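Local coordinates for protein putative sporulation-specific glycosylase ydhD (Bacillus subtilis subsp. subtilis str. 168, PDB 3CZ8) that is a putative sporulation-specific glycosylase, its glycosyl hydrolase family 18 domain probably binding chitin-like glycans and hydrolysing glycosidic bonds, at residues A[146-151]-A[173-178]; A[99-104]-A[138-143]; A[129-134]-A[165-170]. The protein carries 1 engineered substitution. All coordinates share one frame; numbering follows the deposited sequence.

Contact 1: A[146-151]-A[173-178]; sequences YVLTIA and AVVNYM
Asn176 reaches across to Leu148 with both its backbone and its side chain. Asn176 CB sits 3.3 Å from Leu148 O and also touches Val147 CG1. CG, anti to the carbonyl carbon (chi1 -65°), faces the backbone of Leu148, and at the tip Asn176 OD1 accepts from Leu148 N at 2.8 Å, a nearly straight bond with the donor tilted 26° from the amide plane. A water donates to the same OD1 and to Tyr146 O, linking the residue just before the strand to the amide. Leu148 O in turn accepts from two backbone donors, Asn176 N at 2.8 Å and Tyr177 N at 3.2 Å. An alanine here would remove OD1 and would probably leave Leu148 N without its acceptor and the water bound to Tyr146 O alone. These bonds open the parallel pairing of strands 147-153 and 177-181, neighbours in the TIM barrel of family 18 hydrolases joined by a beta-alpha-beta crossover through helix 168-174; Ile150 N continues it to Tyr177 O. On one face Thr149 CG2 and Val147 CG1 meet the edge of the Tyr177 ring, whose OH bonds to Arg215. On the other, Val175 CG1 wedges against Leu148 CG and Ile150 CG2, beneath helix 127-143.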
loop_
_atom_site.group_PDB
_atom_site.type_symbol
_atom_site.label_atom_id
_atom_site.label_comp_id
_atom_site.label_asym_id
_atom_site.label_seq_id
_atom_site.Cartn_x
_atom_site.Cartn_y
_atom_site.Cartn_z
ATOM N N TYR A 146 -4.907 26.954 12.508
ATOM C CA TYR A 146 -4.344 25.750 11.878
ATOM C C TYR A 146 -3.215 25.114 12.689
ATOM O O TYR A 146 -2.349 25.808 13.220
ATOM C CB TYR A 146 -3.838 26.072 10.475
ATOM C CG TYR A 146 -4.880 26.686 9.572
ATOM C CD1 TYR A 146 -4.931 28.067 9.372
ATOM C CD2 TYR A 146 -5.814 25.888 8.910
ATOM C CE1 TYR A 146 -5.889 28.636 8.540
ATOM C CE2 TYR A 146 -6.773 26.450 8.073
ATOM C CZ TYR A 146 -6.804 27.822 7.896
ATOM O OH TYR A 146 -7.753 28.376 7.079
ATOM N N VAL A 147 -3.231 23.786 12.747
ATOM C CA VAL A 147 -2.273 22.982 13.514
ATOM C C VAL A 147 -0.934 22.857 12.761
ATOM O O VAL A 147 -0.909 22.796 11.532
ATOM C CB VAL A 147 -2.884 21.574 13.818
ATOM C CG1 VAL A 147 -1.996 20.734 14.722
ATOM C CG2 VAL A 147 -4.255 21.717 14.463
ATOM N N LEU A 148 0.178 22.857 13.496
ATOM C CA LEU A 148 1.495 22.634 12.901
ATOM C C LEU A 148 2.084 21.332 13.409
ATOM O O LEU A 148 2.290 21.156 14.607
ATOM C CB LEU A 148 2.448 23.809 13.170
ATOM C CG LEU A 148 3.890 23.689 12.649
ATOM C CD1 LEU A 148 3.944 23.423 11.165
ATOM C CD2 LEU A 148 4.707 24.919 12.979
ATOM N N THR A 149 2.322 20.403 12.485
ATOM C CA THR A 149 2.962 19.134 12.811
ATOM C C THR A 149 4.172 18.942 11.901
ATOM O O THR A 149 4.277 19.589 10.864
ATOM C CB THR A 149 2.001 17.915 12.686
ATOM O OG1 THR A 149 1.732 17.647 11.304
ATOM C CG2 THR A 149 0.684 18.157 13.415
ATOM N N ILE A 150 5.084 18.061 12.302
ATOM C CA ILE A 150 6.325 17.848 11.569
ATOM C C ILE A 150 6.739 16.377 11.617
ATOM O O ILE A 150 6.580 15.704 12.643
ATOM C CB ILE A 150 7.462 18.772 12.096
ATOM C CG1 ILE A 150 8.751 18.584 11.285
ATOM C CG2 ILE A 150 7.697 18.554 13.601
ATOM C CD1 ILE A 150 9.821 19.604 11.565
ATOM N N ALA A 151 7.230 15.870 10.488
ATOM C CA ALA A 151 7.833 14.547 10.440
ATOM C C ALA A 151 9.343 14.728 10.563
ATOM O O ALA A 151 9.952 15.430 9.755
ATOM C CB ALA A 151 7.464 13.835 9.139
ATOM N N ALA A 173 9.327 23.119 20.669
ATOM C CA ALA A 173 8.828 24.365 21.245
ATOM C C ALA A 173 7.877 25.106 20.308
ATOM O O ALA A 173 6.991 25.829 20.767
ATOM C CB ALA A 173 9.995 25.272 21.641
ATOM N N VAL A 174 8.062 24.937 18.999
ATOM C CA VAL A 174 7.275 25.701 18.025
ATOM C C VAL A 174 6.167 24.920 17.298
ATOM O O VAL A 174 5.247 25.530 16.761
ATOM C CB VAL A 174 8.164 26.456 17.000
ATOM C CG1 VAL A 174 9.093 27.411 17.717
ATOM C CG2 VAL A 174 8.960 25.485 16.143
ATOM N N VAL A 175 6.252 23.591 17.268
ATOM C CA VAL A 175 5.207 22.800 16.614
ATOM C C VAL A 175 4.160 22.345 17.627
ATOM O O VAL A 175 4.424 22.309 18.833
ATOM C CB VAL A 175 5.763 21.582 15.807
ATOM C CG1 VAL A 175 6.766 22.044 14.740
ATOM C CG2 VAL A 175 6.359 20.510 16.733
ATOM N N ASN A 176 2.968 22.018 17.137
ATOM C CA ASN A 176 1.928 21.475 17.994
ATOM C C ASN A 176 2.226 20.010 18.272
ATOM O O ASN A 176 2.056 19.544 19.393
ATOM C CB ASN A 176 0.541 21.631 17.349
ATOM C CG ASN A 176 0.129 23.083 17.184
ATOM O OD1 ASN A 176 0.313 23.678 16.122
ATOM N ND2 ASN A 176 -0.424 23.664 18.244
ATOM N N TYR A 177 2.655 19.286 17.233
ATOM C CA TYR A 177 2.946 17.854 17.347
ATOM C C TYR A 177 4.181 17.432 16.550
ATOM O O TYR A 177 4.462 17.966 15.481
ATOM C CB TYR A 177 1.726 17.001 16.941
ATOM C CG TYR A 177 0.506 17.214 17.822
ATOM C CD1 TYR A 177 0.376 16.557 19.040
ATOM C CD2 TYR A 177 -0.509 18.087 17.431
ATOM C CE1 TYR A 177 -0.740 16.766 19.854
ATOM C CE2 TYR A 177 -1.618 18.305 18.232
ATOM C CZ TYR A 177 -1.731 17.642 19.437
ATOM O OH TYR A 177 -2.839 17.867 20.223
ATOM N N MET A 178 4.906 16.453 17.080
ATOM C CA MET A 178 6.113 15.949 16.437
ATOM C C MET A 178 5.901 14.487 16.091
ATOM O O MET A 178 5.666 13.659 16.980
ATOM C CB MET A 178 7.322 16.128 17.369
ATOM C CG MET A 178 8.675 15.660 16.826
ATOM S SD MET A 178 10.064 15.895 17.987
ATOM C CE MET A 178 10.038 17.659 18.122
HETATM O O HOH W 1 -0.597 26.028 15.282
#

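Contact 2: A[99-104]-A[138-143]; sequences LVNNIY and RDRLQA
Two neighbouring helices on the outside of the TIM barrel, 93-110 and 127-143, run side by side here, joined through Arg140, Tyr104 and Asn101. Their local axes come within 9.8 Å at a crossing angle of -22°. Arg140 carries most of the contact. Its CB and CG pass over Val100 CG1, with CB at 3.8 Å, and a bend at chi2 (97°) turns CD away from a fully extended course. The guanidinium then lies flat on the Tyr104 ring, planes 21° apart and CZ 4.0 Å from the ring centroid, a cation-pi stack. NH2 stands over the ring centre, while NH1 comes 3.5 Å from Tyr104 CD1. At the guanidinium's edge, NE gives its hydrogen to Asn101 OD1 at 3.0 Å, within the carbonyl plane and nearly straight. The amide and guanidinium planes are steeply inclined to each other, and the bond and the stack together limit how the guanidinium can turn. Deeper in, Leu141 CD2 approaches Ile103 CG2 and Tyr104 CD2, each at 4.4 Å, in loose apolar contact. Beneath this inner layer lies strand 114-118, where Val115 touches both Ile103 and Leu141, while Phe133 and Leu137 of helix 127-143 extend the packing against helix 93-110.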
loop_
_atom_site.group_PDB
_atom_site.type_symbol
_atom_site.label_atom_id
_atom_site.label_comp_id
_atom_site.label_asym_id
_atom_site.label_seq_id
_atom_site.Cartn_x
_atom_site.Cartn_y
_atom_site.Cartn_z
ATOM N N LEU A 99 7.159 31.040 1.323
ATOM C CA LEU A 99 6.699 29.689 1.657
ATOM C C LEU A 99 5.676 29.680 2.795
ATOM O O LEU A 99 4.660 28.986 2.704
ATOM C CB LEU A 99 7.886 28.754 1.958
ATOM C CG LEU A 99 7.581 27.282 2.282
ATOM C CD1 LEU A 99 6.732 26.623 1.200
ATOM C CD2 LEU A 99 8.848 26.487 2.497
ATOM N N VAL A 100 5.941 30.460 3.844
ATOM C CA VAL A 100 5.017 30.612 4.978
ATOM C C VAL A 100 3.636 31.127 4.527
ATOM O O VAL A 100 2.598 30.573 4.916
ATOM C CB VAL A 100 5.637 31.497 6.110
ATOM C CG1 VAL A 100 4.573 32.034 7.054
ATOM C CG2 VAL A 100 6.668 30.707 6.906
ATOM N N ASN A 101 3.640 32.154 3.678
ATOM C CA ASN A 101 2.403 32.709 3.123
ATOM C C ASN A 101 1.677 31.740 2.193
ATOM O O ASN A 101 0.452 31.616 2.266
ATOM C CB ASN A 101 2.661 34.047 2.410
ATOM C CG ASN A 101 3.005 35.170 3.377
ATOM O OD1 ASN A 101 2.459 35.252 4.478
ATOM N ND2 ASN A 101 3.919 36.039 2.965
ATOM N N ASN A 102 2.437 31.054 1.336
ATOM C CA ASN A 102 1.882 30.048 0.420
ATOM C C ASN A 102 1.255 28.854 1.122
ATOM O O ASN A 102 0.219 28.359 0.679
ATOM C CB ASN A 102 2.941 29.560 -0.563
ATOM C CG ASN A 102 3.303 30.605 -1.593
ATOM O OD1 ASN A 102 2.517 31.509 -1.892
ATOM N ND2 ASN A 102 4.506 30.495 -2.135
ATOM N N ILE A 103 1.886 28.402 2.209
ATOM C CA ILE A 103 1.362 27.305 3.031
ATOM C C ILE A 103 0.040 27.716 3.685
ATOM O O ILE A 103 -0.908 26.923 3.729
ATOM C CB ILE A 103 2.391 26.823 4.102
ATOM C CG1 ILE A 103 3.501 25.983 3.464
ATOM C CG2 ILE A 103 1.717 25.991 5.180
ATOM C CD1 ILE A 103 4.730 25.811 4.350
ATOM N N TYR A 104 -0.022 28.957 4.173
ATOM C CA TYR A 104 -1.270 29.511 4.701
ATOM C C TYR A 104 -2.340 29.582 3.614
ATOM O O TYR A 104 -3.485 29.191 3.847
ATOM C CB TYR A 104 -1.072 30.896 5.340
ATOM C CG TYR A 104 -2.340 31.405 5.998
ATOM C CD1 TYR A 104 -3.240 32.219 5.301
ATOM C CD2 TYR A 104 -2.659 31.044 7.306
ATOM C CE1 TYR A 104 -4.417 32.663 5.894
ATOM C CE2 TYR A 104 -3.831 31.488 7.908
ATOM C CZ TYR A 104 -4.704 32.296 7.198
ATOM O OH TYR A 104 -5.865 32.740 7.791
ATOM N N ARG A 138 4.526 28.584 12.578
ATOM C CA ARG A 138 3.637 28.541 13.696
ATOM C C ARG A 138 2.826 29.812 13.914
ATOM O O ARG A 138 1.649 29.746 14.073
ATOM C CB ARG A 138 4.356 28.099 14.942
ATOM C CG ARG A 138 3.687 28.462 16.201
ATOM C CD ARG A 138 2.525 27.587 16.501
ATOM N NE ARG A 138 2.926 26.576 17.429
ATOM C CZ ARG A 138 2.251 26.213 18.487
ATOM N NH1 ARG A 138 2.724 25.273 19.266
ATOM N NH2 ARG A 138 1.115 26.767 18.758
ATOM N N ASP A 139 3.474 30.960 13.899
ATOM C CA ASP A 139 2.824 32.216 14.138
ATOM C C ASP A 139 1.711 32.448 13.164
ATOM O O ASP A 139 0.645 32.814 13.559
ATOM C CB ASP A 139 3.807 33.369 14.034
ATOM C CG ASP A 139 4.690 33.484 15.214
ATOM O OD1 ASP A 139 5.637 34.247 15.149
ATOM O OD2 ASP A 139 4.459 32.820 16.201
ATOM N N ARG A 140 1.991 32.235 11.896
ATOM C CA ARG A 140 1.030 32.384 10.842
ATOM C C ARG A 140 -0.130 31.434 10.910
ATOM O O ARG A 140 -1.244 31.793 10.718
ATOM C CB ARG A 140 1.703 32.250 9.511
ATOM C CG ARG A 140 0.864 32.647 8.366
ATOM C CD ARG A 140 1.160 34.048 7.968
ATOM N NE ARG A 140 0.593 34.427 6.690
ATOM C CZ ARG A 140 -0.677 34.706 6.491
ATOM N NH1 ARG A 140 -1.077 35.033 5.297
ATOM N NH2 ARG A 140 -1.536 34.638 7.476
ATOM N N LEU A 141 0.154 30.204 11.214
ATOM C CA LEU A 141 -0.863 29.151 11.205
ATOM C C LEU A 141 -1.773 29.160 12.415
ATOM O O LEU A 141 -2.979 28.948 12.275
ATOM C CB LEU A 141 -0.237 27.760 11.063
ATOM C CG LEU A 141 0.316 27.353 9.698
ATOM C CD1 LEU A 141 0.974 26.009 9.843
ATOM C CD2 LEU A 141 -0.760 27.313 8.622
ATOM N N GLN A 142 -1.212 29.394 13.598
ATOM C CA GLN A 142 -2.015 29.377 14.820
ATOM C C GLN A 142 -2.960 30.575 14.926
ATOM O O GLN A 142 -3.999 30.483 15.583
ATOM C CB GLN A 142 -1.149 29.212 16.076
ATOM C CG GLN A 142 -0.873 30.473 16.875
ATOM C CD GLN A 142 -0.833 30.215 18.372
ATOM O OE1 GLN A 142 -0.558 29.102 18.819
ATOM N NE2 GLN A 142 -1.110 31.248 19.153
ATOM N N ALA A 143 -2.596 31.672 14.253
ATOM C CA ALA A 143 -3.451 32.848 14.097
ATOM C C ALA A 143 -4.737 32.491 13.356
ATOM O O ALA A 143 -5.818 32.969 13.705
ATOM C CB ALA A 143 -2.705 33.959 13.363
#

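Contact 3: A[129-134]-A[165-170]; sequences LFTGFL and GYDYGG
With CG anti to the backbone N (chi1 -171°), the Phe130 ring extends from helix 127-143 toward Gly165 and Tyr166; Thr131 OG1 is anti to the carbonyl carbon (chi1 -53°), which leaves CG2 anti to the backbone N and near Gly170. Phe130 CE1 meets Tyr166 CE1 at 3.7 Å, the two rings meeting obliquely with planes 81° apart. Gly165 O lies at the edge of the Phe130 ring, 3.7 Å from Phe130 CD1. Thr131 CG2 rests 3.4 Å from Gly170 O; a CB on Gly170 would press on this methyl and clash with Asp167 OD1. No direct hydrogen bond crosses the contact; water does the polar work. One water is bonded to Thr131 OG1, accepts from Asp167 N and donates to Gly165 O, and a second links Thr131 OG1 to Asp167 OD1, the latter approach being rather short. OG1 is also hydrogen-bonded to Arg127 O of its own helix. Asp167 is the N-cap of helix 168-174: its OD2 accepts weakly from Gly169 N and Gly170 N. The Tyr166 hydroxyl bonds to Phe119 O, next to Glu120, the predicted proton donor. The contact thus joins helix 127-143 to the start of helix 168-174, with Ile150 of strand 147-153 and Leu90 of helix 83-90 both touching Phe130.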
loop_
_atom_site.group_PDB
_atom_site.type_symbol
_atom_site.label_atom_id
_atom_site.label_comp_id
_atom_site.label_asym_id
_atom_site.label_seq_id
_atom_site.Cartn_x
_atom_site.Cartn_y
_atom_site.Cartn_z
ATOM N N LEU A 129 18.039 27.813 11.251
ATOM C CA LEU A 129 17.221 28.418 10.200
ATOM C C LEU A 129 15.931 27.645 9.970
ATOM O O LEU A 129 14.897 28.235 9.639
ATOM C CB LEU A 129 18.007 28.523 8.890
ATOM C CG LEU A 129 19.265 29.402 8.899
ATOM C CD1 LEU A 129 20.041 29.207 7.611
ATOM C CD2 LEU A 129 18.933 30.879 9.113
ATOM N N PHE A 130 16.006 26.325 10.142
ATOM C CA PHE A 130 14.837 25.450 10.045
ATOM C C PHE A 130 13.886 25.711 11.207
ATOM O O PHE A 130 12.687 25.846 10.995
ATOM C CB PHE A 130 15.254 23.971 9.986
ATOM C CG PHE A 130 14.126 23.019 9.671
ATOM C CD1 PHE A 130 14.097 21.753 10.242
ATOM C CD2 PHE A 130 13.094 23.384 8.810
ATOM C CE1 PHE A 130 13.068 20.862 9.957
ATOM C CE2 PHE A 130 12.054 22.504 8.535
ATOM C CZ PHE A 130 12.046 21.242 9.104
ATOM N N THR A 131 14.433 25.799 12.419
ATOM C CA THR A 131 13.662 26.143 13.615
ATOM C C THR A 131 12.974 27.506 13.474
ATOM O O THR A 131 11.788 27.642 13.795
ATOM C CB THR A 131 14.550 26.117 14.874
ATOM O OG1 THR A 131 15.229 24.859 14.941
ATOM C CG2 THR A 131 13.723 26.311 16.150
ATOM N N GLY A 132 13.723 28.490 12.977
ATOM C CA GLY A 132 13.211 29.834 12.725
ATOM C C GLY A 132 12.082 29.867 11.710
ATOM O O GLY A 132 11.084 30.565 11.911
ATOM N N PHE A 133 12.239 29.108 10.625
ATOM C CA PHE A 133 11.185 28.956 9.618
ATOM C C PHE A 133 9.908 28.377 10.230
ATOM O O PHE A 133 8.803 28.826 9.918
ATOM C CB PHE A 133 11.670 28.082 8.451
ATOM C CG PHE A 133 10.559 27.496 7.627
ATOM C CD1 PHE A 133 9.855 28.283 6.723
ATOM C CD2 PHE A 133 10.200 26.156 7.770
ATOM C CE1 PHE A 133 8.811 27.746 5.978
ATOM C CE2 PHE A 133 9.159 25.614 7.025
ATOM C CZ PHE A 133 8.465 26.407 6.132
ATOM N N LEU A 134 10.075 27.380 11.096
ATOM C CA LEU A 134 8.964 26.708 11.755
ATOM C C LEU A 134 8.277 27.592 12.795
ATOM O O LEU A 134 7.065 27.472 12.999
ATOM C CB LEU A 134 9.419 25.394 12.390
ATOM C CG LEU A 134 9.836 24.266 11.438
ATOM C CD1 LEU A 134 10.518 23.205 12.231
ATOM C CD2 LEU A 134 8.672 23.677 10.644
ATOM N N GLY A 165 20.482 18.781 11.582
ATOM C CA GLY A 165 19.518 19.790 11.133
ATOM C C GLY A 165 18.184 19.814 11.877
ATOM O O GLY A 165 17.387 20.741 11.704
ATOM N N TYR A 166 17.949 18.802 12.714
ATOM C CA TYR A 166 16.699 18.654 13.452
ATOM C C TYR A 166 16.904 18.857 14.942
ATOM O O TYR A 166 17.224 17.926 15.679
ATOM C CB TYR A 166 16.055 17.295 13.153
ATOM C CG TYR A 166 15.843 17.079 11.676
ATOM C CD1 TYR A 166 14.777 17.691 11.017
ATOM C CD2 TYR A 166 16.720 16.289 10.929
ATOM C CE1 TYR A 166 14.575 17.513 9.658
ATOM C CE2 TYR A 166 16.529 16.106 9.560
ATOM C CZ TYR A 166 15.451 16.725 8.939
ATOM O OH TYR A 166 15.237 16.565 7.602
ATOM N N ASP A 167 16.725 20.100 15.371
ATOM C CA ASP A 167 16.806 20.459 16.775
ATOM C C ASP A 167 15.492 20.080 17.449
ATOM O O ASP A 167 14.508 20.785 17.296
ATOM C CB ASP A 167 17.062 21.966 16.888
ATOM C CG ASP A 167 17.260 22.433 18.319
ATOM O OD1 ASP A 167 17.452 23.652 18.510
ATOM O OD2 ASP A 167 17.227 21.602 19.254
ATOM N N TYR A 168 15.489 18.984 18.210
ATOM C CA TYR A 168 14.270 18.485 18.871
ATOM C C TYR A 168 13.653 19.471 19.862
ATOM O O TYR A 168 12.432 19.615 19.914
ATOM C CB TYR A 168 14.533 17.152 19.585
ATOM C CG TYR A 168 14.308 15.899 18.744
ATOM C CD1 TYR A 168 14.494 15.903 17.361
ATOM C CD2 TYR A 168 13.932 14.702 19.347
ATOM C CE1 TYR A 168 14.293 14.747 16.600
ATOM C CE2 TYR A 168 13.737 13.547 18.600
ATOM C CZ TYR A 168 13.922 13.574 17.232
ATOM O OH TYR A 168 13.729 12.426 16.505
ATOM N N GLY A 169 14.501 20.140 20.642
ATOM C CA GLY A 169 14.047 21.080 21.666
ATOM C C GLY A 169 13.493 22.350 21.059
ATOM O O GLY A 169 12.492 22.888 21.535
ATOM N N GLY A 170 14.147 22.821 19.999
ATOM C CA GLY A 170 13.710 24.005 19.271
ATOM C C GLY A 170 12.475 23.778 18.413
ATOM O O GLY A 170 11.623 24.665 18.299
HETATM O O HOH W 2 15.761 22.317 13.738
HETATM O O HOH W 3 17.285 25.374 16.755
#

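Overall arrangement
All three contacts belong to one sector of the TIM barrel. Contact 1 is buried in the barrel wall, where backbone pairing and aliphatic side chains dominate; contact 2 lies farther out and is partly buried, relying on a cation-pi stack and a hydrogen bond from a guanidinium to a side-chain amide; contact 3 is buried, yet its polar links run through water. Helix 127-143 serves both contact 2 and contact 3, and Phe133, in 129-134, packs on Leu99 and Val100 of contact 2. Helix 168-174 is shared by contacts 1 and 3, and Ile150 packs on Phe130 and Leu134. Between contacts 1 and 2, Arg138 NE probably bonds to Val174 O, and Tyr146 N to Leu141 O.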